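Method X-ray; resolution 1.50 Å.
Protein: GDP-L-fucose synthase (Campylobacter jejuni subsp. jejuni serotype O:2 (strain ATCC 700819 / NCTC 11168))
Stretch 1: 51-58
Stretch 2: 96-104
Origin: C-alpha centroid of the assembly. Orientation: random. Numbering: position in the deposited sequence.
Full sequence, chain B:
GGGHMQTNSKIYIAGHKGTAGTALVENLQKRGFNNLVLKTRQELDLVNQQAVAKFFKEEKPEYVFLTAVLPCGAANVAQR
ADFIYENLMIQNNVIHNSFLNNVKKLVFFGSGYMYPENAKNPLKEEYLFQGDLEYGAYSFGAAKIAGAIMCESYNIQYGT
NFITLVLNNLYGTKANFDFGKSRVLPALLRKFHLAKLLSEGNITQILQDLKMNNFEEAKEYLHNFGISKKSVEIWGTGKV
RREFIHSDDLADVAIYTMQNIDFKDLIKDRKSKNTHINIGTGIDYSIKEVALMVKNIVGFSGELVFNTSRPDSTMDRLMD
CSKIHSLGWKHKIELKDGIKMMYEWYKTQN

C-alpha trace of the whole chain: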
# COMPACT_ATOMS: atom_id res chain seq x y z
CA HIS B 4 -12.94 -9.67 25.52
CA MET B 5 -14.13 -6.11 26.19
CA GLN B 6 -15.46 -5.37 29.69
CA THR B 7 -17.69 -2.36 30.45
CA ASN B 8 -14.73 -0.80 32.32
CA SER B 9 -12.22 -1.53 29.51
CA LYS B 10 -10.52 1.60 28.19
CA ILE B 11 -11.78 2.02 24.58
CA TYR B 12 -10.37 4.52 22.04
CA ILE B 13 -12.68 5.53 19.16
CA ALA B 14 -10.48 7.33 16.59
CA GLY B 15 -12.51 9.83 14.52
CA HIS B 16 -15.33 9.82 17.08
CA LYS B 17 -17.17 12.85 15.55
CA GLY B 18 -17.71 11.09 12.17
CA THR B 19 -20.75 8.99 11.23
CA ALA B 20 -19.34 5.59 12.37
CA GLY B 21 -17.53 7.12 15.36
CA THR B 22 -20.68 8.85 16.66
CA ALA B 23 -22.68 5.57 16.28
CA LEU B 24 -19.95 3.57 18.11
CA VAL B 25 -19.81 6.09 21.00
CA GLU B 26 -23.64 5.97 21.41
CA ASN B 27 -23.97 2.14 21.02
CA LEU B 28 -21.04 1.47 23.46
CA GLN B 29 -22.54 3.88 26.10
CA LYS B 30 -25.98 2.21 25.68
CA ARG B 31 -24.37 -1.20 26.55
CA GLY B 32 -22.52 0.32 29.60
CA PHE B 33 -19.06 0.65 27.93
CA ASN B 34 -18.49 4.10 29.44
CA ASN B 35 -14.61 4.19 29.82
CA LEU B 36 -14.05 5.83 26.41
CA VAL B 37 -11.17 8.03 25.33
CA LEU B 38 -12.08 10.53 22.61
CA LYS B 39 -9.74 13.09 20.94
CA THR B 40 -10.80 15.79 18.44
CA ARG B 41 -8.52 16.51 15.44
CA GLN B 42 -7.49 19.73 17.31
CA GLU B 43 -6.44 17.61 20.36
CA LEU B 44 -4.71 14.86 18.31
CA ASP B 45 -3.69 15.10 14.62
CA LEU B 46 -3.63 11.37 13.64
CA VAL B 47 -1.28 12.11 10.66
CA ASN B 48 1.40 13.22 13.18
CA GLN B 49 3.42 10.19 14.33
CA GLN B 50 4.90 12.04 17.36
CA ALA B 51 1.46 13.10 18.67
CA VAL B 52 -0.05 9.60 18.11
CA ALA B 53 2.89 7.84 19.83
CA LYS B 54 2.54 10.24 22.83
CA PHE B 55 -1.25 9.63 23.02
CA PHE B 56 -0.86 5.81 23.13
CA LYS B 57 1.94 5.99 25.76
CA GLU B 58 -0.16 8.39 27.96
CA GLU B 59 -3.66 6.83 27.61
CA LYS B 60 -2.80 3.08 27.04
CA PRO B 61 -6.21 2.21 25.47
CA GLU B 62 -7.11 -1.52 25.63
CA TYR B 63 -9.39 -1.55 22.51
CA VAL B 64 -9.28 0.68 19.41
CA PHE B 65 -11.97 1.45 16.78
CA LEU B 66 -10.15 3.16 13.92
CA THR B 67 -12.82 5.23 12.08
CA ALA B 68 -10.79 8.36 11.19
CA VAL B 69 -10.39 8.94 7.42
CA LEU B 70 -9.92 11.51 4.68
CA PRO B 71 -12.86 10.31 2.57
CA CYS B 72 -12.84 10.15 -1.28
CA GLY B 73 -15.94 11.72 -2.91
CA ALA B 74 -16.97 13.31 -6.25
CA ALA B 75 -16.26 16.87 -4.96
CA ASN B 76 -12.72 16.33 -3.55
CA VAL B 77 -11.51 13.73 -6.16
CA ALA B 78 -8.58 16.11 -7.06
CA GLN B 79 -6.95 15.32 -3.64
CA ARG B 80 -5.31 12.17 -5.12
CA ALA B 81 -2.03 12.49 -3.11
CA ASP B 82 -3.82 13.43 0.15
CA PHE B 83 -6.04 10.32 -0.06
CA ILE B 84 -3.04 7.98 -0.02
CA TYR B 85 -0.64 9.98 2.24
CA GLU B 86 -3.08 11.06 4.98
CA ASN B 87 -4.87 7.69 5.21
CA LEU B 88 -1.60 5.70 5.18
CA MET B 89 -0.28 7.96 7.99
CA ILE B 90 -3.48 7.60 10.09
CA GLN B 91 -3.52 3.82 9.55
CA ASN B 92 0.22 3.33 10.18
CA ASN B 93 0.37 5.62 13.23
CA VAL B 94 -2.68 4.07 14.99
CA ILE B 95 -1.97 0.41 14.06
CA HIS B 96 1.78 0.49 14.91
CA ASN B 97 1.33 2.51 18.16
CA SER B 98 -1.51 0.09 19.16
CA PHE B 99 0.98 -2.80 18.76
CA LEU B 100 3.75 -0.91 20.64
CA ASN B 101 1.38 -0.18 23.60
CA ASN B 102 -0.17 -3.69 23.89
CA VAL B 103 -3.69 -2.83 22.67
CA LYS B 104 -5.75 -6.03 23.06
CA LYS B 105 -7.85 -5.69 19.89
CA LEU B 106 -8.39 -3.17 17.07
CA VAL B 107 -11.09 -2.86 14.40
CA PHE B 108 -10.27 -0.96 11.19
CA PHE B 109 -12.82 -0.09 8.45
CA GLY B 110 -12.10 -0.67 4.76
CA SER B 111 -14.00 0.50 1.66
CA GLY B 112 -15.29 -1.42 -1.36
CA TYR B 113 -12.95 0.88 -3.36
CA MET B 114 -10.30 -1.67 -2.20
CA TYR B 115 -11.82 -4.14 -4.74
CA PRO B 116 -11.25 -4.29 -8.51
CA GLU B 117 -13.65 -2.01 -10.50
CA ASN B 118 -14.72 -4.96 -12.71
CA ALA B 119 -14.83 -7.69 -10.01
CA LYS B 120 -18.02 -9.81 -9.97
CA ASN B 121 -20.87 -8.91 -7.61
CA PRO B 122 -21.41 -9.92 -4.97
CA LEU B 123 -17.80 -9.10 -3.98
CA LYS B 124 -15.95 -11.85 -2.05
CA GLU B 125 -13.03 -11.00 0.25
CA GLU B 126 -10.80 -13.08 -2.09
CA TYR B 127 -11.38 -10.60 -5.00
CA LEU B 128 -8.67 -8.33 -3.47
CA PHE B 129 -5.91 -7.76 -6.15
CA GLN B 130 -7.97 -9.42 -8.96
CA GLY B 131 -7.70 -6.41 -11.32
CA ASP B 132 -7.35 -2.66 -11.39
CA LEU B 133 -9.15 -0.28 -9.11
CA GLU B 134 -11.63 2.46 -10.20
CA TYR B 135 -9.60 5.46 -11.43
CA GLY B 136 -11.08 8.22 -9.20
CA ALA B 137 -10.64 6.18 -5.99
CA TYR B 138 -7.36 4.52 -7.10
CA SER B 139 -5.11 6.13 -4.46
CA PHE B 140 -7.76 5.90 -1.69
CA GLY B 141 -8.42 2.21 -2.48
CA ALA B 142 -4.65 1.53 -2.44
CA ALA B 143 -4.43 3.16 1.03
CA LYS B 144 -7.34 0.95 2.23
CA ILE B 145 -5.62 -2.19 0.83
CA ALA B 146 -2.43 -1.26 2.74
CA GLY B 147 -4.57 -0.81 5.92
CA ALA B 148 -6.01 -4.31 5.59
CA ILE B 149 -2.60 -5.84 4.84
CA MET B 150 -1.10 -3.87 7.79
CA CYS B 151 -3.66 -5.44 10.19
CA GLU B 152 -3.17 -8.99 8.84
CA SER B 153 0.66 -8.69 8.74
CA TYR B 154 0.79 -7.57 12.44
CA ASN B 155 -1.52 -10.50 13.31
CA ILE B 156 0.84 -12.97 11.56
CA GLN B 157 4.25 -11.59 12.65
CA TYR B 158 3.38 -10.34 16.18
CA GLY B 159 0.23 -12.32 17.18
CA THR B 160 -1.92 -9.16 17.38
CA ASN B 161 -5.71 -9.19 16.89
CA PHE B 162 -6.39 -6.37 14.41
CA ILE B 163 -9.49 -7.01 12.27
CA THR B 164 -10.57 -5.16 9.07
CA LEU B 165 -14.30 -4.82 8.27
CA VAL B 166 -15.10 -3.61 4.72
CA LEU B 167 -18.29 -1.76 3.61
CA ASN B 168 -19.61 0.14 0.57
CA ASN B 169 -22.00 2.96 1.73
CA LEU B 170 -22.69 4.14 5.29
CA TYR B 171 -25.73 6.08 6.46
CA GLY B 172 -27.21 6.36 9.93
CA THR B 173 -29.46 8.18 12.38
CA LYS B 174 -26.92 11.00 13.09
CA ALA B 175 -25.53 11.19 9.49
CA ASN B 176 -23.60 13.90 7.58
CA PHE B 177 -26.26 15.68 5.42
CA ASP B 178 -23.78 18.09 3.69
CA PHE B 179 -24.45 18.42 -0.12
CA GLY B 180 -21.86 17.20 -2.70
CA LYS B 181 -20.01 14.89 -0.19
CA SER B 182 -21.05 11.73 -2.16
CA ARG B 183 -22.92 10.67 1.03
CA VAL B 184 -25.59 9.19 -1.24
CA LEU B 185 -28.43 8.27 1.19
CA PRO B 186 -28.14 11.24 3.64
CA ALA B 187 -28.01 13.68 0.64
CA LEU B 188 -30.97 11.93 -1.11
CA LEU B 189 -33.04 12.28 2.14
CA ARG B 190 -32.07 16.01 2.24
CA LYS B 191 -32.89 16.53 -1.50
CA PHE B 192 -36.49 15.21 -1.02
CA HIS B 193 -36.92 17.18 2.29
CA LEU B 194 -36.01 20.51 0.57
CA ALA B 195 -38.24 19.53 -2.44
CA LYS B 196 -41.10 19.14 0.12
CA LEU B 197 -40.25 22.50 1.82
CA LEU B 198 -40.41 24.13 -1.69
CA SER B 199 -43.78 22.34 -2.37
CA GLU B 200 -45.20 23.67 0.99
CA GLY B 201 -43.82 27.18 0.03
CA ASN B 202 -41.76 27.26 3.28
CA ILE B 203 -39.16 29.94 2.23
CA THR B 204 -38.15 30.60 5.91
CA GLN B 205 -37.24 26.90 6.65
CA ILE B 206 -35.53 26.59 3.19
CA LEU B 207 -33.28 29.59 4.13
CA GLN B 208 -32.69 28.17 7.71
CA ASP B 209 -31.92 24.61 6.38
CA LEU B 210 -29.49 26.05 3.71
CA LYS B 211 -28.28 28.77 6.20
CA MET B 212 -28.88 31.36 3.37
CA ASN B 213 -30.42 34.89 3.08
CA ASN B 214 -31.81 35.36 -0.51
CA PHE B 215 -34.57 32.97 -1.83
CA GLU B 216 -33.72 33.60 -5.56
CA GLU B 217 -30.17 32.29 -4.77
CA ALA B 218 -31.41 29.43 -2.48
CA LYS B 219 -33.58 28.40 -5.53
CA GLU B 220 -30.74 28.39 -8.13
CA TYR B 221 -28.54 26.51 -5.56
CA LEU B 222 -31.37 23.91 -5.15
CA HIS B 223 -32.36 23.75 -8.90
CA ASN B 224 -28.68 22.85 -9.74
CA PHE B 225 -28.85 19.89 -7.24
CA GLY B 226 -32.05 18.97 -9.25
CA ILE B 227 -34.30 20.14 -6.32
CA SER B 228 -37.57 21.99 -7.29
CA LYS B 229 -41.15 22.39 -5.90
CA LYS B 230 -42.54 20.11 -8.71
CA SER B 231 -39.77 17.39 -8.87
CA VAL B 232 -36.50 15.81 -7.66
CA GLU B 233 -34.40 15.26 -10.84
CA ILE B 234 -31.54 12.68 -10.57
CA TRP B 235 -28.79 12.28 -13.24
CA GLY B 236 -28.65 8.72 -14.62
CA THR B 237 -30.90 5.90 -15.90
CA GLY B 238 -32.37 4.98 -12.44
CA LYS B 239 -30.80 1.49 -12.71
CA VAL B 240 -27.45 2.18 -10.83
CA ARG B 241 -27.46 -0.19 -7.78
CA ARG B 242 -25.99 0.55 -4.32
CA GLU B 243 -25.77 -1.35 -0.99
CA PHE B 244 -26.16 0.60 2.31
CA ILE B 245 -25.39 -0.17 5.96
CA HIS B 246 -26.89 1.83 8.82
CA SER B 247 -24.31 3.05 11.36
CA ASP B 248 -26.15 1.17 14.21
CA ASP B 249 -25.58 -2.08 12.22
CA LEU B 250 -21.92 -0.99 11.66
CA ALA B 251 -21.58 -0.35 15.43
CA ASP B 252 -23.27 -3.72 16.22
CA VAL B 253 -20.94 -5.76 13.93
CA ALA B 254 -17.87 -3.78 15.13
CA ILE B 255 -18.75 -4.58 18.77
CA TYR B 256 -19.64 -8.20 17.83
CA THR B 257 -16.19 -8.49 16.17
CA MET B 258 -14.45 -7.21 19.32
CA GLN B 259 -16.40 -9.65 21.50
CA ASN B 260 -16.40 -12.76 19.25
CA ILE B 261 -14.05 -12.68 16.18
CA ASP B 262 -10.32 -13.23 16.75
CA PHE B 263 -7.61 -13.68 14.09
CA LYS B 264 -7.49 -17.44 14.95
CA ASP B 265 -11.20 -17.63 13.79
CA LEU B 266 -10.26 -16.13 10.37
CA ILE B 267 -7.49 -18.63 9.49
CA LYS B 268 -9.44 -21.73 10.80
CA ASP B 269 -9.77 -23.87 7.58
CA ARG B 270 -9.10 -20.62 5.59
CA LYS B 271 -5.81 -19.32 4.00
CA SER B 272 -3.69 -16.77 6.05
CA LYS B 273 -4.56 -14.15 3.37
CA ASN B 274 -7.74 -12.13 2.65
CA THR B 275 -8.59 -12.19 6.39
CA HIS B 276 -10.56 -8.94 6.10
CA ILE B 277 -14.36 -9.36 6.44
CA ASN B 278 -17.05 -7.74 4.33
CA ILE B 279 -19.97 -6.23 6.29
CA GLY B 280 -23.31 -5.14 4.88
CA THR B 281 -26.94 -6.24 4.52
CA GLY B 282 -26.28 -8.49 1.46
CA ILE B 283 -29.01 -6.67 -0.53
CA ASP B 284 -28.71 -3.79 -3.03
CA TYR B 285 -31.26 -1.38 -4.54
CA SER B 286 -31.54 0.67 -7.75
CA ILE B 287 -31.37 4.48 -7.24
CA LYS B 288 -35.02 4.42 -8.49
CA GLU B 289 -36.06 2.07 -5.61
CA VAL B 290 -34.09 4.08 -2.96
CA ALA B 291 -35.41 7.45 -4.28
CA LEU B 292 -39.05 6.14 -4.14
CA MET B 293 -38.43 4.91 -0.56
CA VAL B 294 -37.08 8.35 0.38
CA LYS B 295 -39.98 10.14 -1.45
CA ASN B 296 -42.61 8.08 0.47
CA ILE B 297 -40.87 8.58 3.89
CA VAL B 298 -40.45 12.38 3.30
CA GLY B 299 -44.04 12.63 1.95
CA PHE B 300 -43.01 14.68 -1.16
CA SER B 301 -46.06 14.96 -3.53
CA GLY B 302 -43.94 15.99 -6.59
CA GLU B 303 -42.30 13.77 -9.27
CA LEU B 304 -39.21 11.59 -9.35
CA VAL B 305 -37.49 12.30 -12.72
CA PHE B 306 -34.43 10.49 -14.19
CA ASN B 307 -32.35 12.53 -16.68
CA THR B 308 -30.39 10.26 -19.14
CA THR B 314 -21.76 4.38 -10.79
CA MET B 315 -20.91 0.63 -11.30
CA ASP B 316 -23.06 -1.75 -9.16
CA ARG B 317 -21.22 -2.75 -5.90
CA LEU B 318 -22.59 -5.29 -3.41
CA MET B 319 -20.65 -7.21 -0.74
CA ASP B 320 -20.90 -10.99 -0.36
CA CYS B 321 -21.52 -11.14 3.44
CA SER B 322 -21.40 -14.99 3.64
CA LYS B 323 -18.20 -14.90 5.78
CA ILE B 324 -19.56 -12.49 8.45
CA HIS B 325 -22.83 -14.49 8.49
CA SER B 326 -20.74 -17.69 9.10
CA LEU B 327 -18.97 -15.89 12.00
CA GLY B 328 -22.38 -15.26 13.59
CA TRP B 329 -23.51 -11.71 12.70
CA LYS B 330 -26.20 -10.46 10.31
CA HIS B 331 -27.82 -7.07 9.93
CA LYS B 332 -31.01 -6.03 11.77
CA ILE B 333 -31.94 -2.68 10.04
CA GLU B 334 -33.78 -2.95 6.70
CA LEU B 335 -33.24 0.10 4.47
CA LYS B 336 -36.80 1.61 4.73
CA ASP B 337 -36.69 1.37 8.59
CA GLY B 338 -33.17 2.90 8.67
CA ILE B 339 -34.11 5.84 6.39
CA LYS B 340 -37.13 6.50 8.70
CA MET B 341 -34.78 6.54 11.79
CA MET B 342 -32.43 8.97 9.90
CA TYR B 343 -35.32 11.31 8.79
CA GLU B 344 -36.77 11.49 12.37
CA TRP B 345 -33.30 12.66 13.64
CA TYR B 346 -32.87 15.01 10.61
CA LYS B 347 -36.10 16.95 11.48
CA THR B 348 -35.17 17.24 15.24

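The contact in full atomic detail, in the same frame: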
# COMPACT_ATOMS: atom_id res chain seq x y z
N ALA B 51 2.64 12.87 17.81
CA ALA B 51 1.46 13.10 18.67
C ALA B 51 0.76 11.76 18.95
O ALA B 51 0.22 11.51 20.05
CB ALA B 51 0.53 14.08 18.03
N VAL B 52 0.66 10.89 17.94
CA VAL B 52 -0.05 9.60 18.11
C VAL B 52 0.74 8.70 19.07
O VAL B 52 0.14 8.08 19.97
CB VAL B 52 -0.33 8.94 16.76
CG1 VAL B 52 -0.91 7.55 17.00
CG2 VAL B 52 -1.28 9.79 15.95
N ALA B 53 2.07 8.65 18.94
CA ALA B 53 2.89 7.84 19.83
C ALA B 53 2.70 8.35 21.28
O ALA B 53 2.55 7.53 22.18
CB ALA B 53 4.31 7.91 19.34
N LYS B 54 2.71 9.66 21.47
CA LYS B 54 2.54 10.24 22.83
C LYS B 54 1.17 9.87 23.40
O LYS B 54 1.07 9.52 24.59
CB LYS B 54 2.65 11.76 22.79
CG LYS B 54 4.06 12.32 22.77
CD LYS B 54 4.04 13.82 22.89
CE LYS B 54 5.42 14.45 22.89
NZ LYS B 54 5.35 15.86 22.44
N PHE B 55 0.13 9.97 22.58
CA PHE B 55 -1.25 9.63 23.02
C PHE B 55 -1.31 8.19 23.52
O PHE B 55 -1.89 7.89 24.58
CB PHE B 55 -2.26 9.84 21.89
CG PHE B 55 -3.59 9.17 22.10
CD1 PHE B 55 -4.51 9.73 22.97
CD2 PHE B 55 -3.86 7.94 21.53
CE1 PHE B 55 -5.73 9.13 23.19
CE2 PHE B 55 -5.07 7.30 21.80
CZ PHE B 55 -5.99 7.89 22.63
N PHE B 56 -0.79 7.23 22.75
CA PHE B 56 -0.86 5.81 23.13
C PHE B 56 -0.07 5.55 24.41
O PHE B 56 -0.55 4.80 25.28
CB PHE B 56 -0.42 4.90 21.99
CG PHE B 56 -1.56 4.56 21.06
CD1 PHE B 56 -2.39 3.49 21.32
CD2 PHE B 56 -1.83 5.34 19.95
CE1 PHE B 56 -3.47 3.23 20.49
CE2 PHE B 56 -2.87 5.06 19.09
CZ PHE B 56 -3.70 4.00 19.39
N LYS B 57 1.09 6.19 24.56
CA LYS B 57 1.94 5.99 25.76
C LYS B 57 1.25 6.60 26.98
O LYS B 57 1.33 6.00 28.07
CB LYS B 57 3.34 6.59 25.50
CG LYS B 57 4.47 6.00 26.34
CD LYS B 57 4.73 4.52 26.12
CE LYS B 57 5.26 4.13 24.76
NZ LYS B 57 5.76 2.73 24.73
N GLU B 58 0.52 7.72 26.81
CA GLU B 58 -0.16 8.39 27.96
C GLU B 58 -1.45 7.64 28.34
O GLU B 58 -1.76 7.47 29.55
CB GLU B 58 -0.45 9.85 27.61
CG GLU B 58 -1.32 10.61 28.61
CD GLU B 58 -0.75 10.75 30.01
OE1 GLU B 58 0.45 10.45 30.20
OE2 GLU B 58 -1.56 11.10 30.91
N HIS B 96 0.46 0.79 14.33
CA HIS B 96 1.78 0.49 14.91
C HIS B 96 1.81 0.88 16.39
O HIS B 96 2.37 0.11 17.19
CB HIS B 96 2.90 1.18 14.13
CG HIS B 96 4.23 0.85 14.67
ND1 HIS B 96 4.74 -0.40 14.47
CD2 HIS B 96 5.14 1.55 15.39
CE1 HIS B 96 5.94 -0.46 15.05
NE2 HIS B 96 6.21 0.71 15.61
N ASN B 97 1.29 2.06 16.75
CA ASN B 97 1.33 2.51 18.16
C ASN B 97 0.36 1.69 19.02
O ASN B 97 0.67 1.47 20.18
CB ASN B 97 1.19 4.02 18.30
CG ASN B 97 2.47 4.67 17.82
OD1 ASN B 97 3.49 4.58 18.53
ND2 ASN B 97 2.49 5.15 16.58
N SER B 98 -0.65 1.06 18.43
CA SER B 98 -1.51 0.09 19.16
C SER B 98 -0.66 -1.13 19.51
O SER B 98 -0.68 -1.56 20.65
CB SER B 98 -2.72 -0.30 18.35
OG SER B 98 -3.63 0.77 18.21
N PHE B 99 0.06 -1.67 18.54
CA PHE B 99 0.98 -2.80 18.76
C PHE B 99 2.00 -2.42 19.83
O PHE B 99 2.25 -3.26 20.75
CB PHE B 99 1.65 -3.21 17.44
CG PHE B 99 2.94 -3.96 17.64
CD1 PHE B 99 2.96 -5.25 18.11
CD2 PHE B 99 4.14 -3.30 17.39
CE1 PHE B 99 4.15 -5.92 18.31
CE2 PHE B 99 5.34 -3.97 17.57
CZ PHE B 99 5.34 -5.26 18.03
N LEU B 100 2.62 -1.24 19.73
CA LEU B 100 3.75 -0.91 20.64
C LEU B 100 3.24 -0.81 22.08
O LEU B 100 4.06 -1.01 23.02
CB LEU B 100 4.40 0.41 20.23
CG LEU B 100 5.35 0.38 19.05
CD1 LEU B 100 5.90 1.78 18.79
CD2 LEU B 100 6.49 -0.62 19.29
N ASN B 101 1.97 -0.48 22.26
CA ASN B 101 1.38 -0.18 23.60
C ASN B 101 0.39 -1.27 24.00
O ASN B 101 -0.39 -1.05 24.94
CB ASN B 101 0.79 1.22 23.61
CG ASN B 101 1.87 2.29 23.54
OD1 ASN B 101 2.51 2.65 24.55
ND2 ASN B 101 2.18 2.72 22.34
N ASN B 102 0.47 -2.45 23.40
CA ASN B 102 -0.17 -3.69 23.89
C ASN B 102 -1.68 -3.55 23.90
O ASN B 102 -2.38 -4.06 24.79
CB ASN B 102 0.42 -4.07 25.26
CG ASN B 102 1.91 -4.27 25.13
OD1 ASN B 102 2.34 -5.19 24.44
ND2 ASN B 102 2.70 -3.37 25.69
N VAL B 103 -2.24 -2.82 22.93
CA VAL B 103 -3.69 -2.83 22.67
C VAL B 103 -4.13 -4.29 22.52
O VAL B 103 -3.42 -5.09 21.89
CB VAL B 103 -4.01 -1.99 21.42
CG1 VAL B 103 -5.37 -2.38 20.85
CG2 VAL B 103 -3.90 -0.51 21.72
N LYS B 104 -5.24 -4.65 23.15
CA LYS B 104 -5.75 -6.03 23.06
C LYS B 104 -6.34 -6.32 21.69
O LYS B 104 -5.99 -7.34 21.11
CB LYS B 104 -6.76 -6.28 24.17
CG LYS B 104 -6.15 -6.16 25.54
CD LYS B 104 -7.12 -6.37 26.68
CE LYS B 104 -6.42 -6.42 28.02
NZ LYS B 104 -5.89 -5.09 28.43
O HOH W 1 3.72 4.94 21.42

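Helix 51-58 and the helical part of stretch 2, residues 96-100, run in broadly the same direction, with an interaxial angle of 32° and a closest axial approach of 9.4 Å. The two backbones come nearest at Ala53 and Asn97, whose CA atoms lie 5.8 Å apart. His96 lies beyond reach of the other helix, so the contact begins at Asn97.

The CA-to-CB bond of Asn97 points toward stretch 1, and its chi1 of -72° (m) sets the amide beside Ala53, with OD1 3.5 Å from Ala53 CB. The side chain of Ala53 is a single methyl at the point where the two backbones come nearest. Asn97 CB also packs 3.7 Å from Phe56 CD2, while Asn97 C and Ser98 N lie over one face of the Phe56 ring. The CA-to-CB bond of Ser98 points away overall, yet its OG is 3.4 Å from Phe56 CE1; that hydroxyl is hydrogen-bonded to a residue flanking the stretches.

Phe99 makes no contact, and the Leu100 side chain comes no nearer than 5.2 Å to stretch 1. The CA-to-CB bond of Asn101, the first residue to leave helical phi/psi (-111/19), points toward stretch 1. Its ND2 donates to Asn97 O (2.9 Å, N-H...O angle 168°), which ties the amide to the last turn of its own helix; Asn101 ND2 also lies 3.4 Å from Phe56 CB. A water completes the link: it donates to Ala53 O and Asn97 OD1 and accepts from Asn101 ND2, each oxygen-to-partner distance being 2.9 Å. No direct hydrogen bond between the stretches is clear, so this water carries the well-defined polar connection. Lys57, folded by chi2 and chi3 near +60°, brings CE to 3.1 Å from Asn101 OD1.

Beyond Asn102, the CA-to-CB bond of Val103 points toward stretch 1, its CG2 meeting the ring edge 4.0 Å from Phe56 CE1.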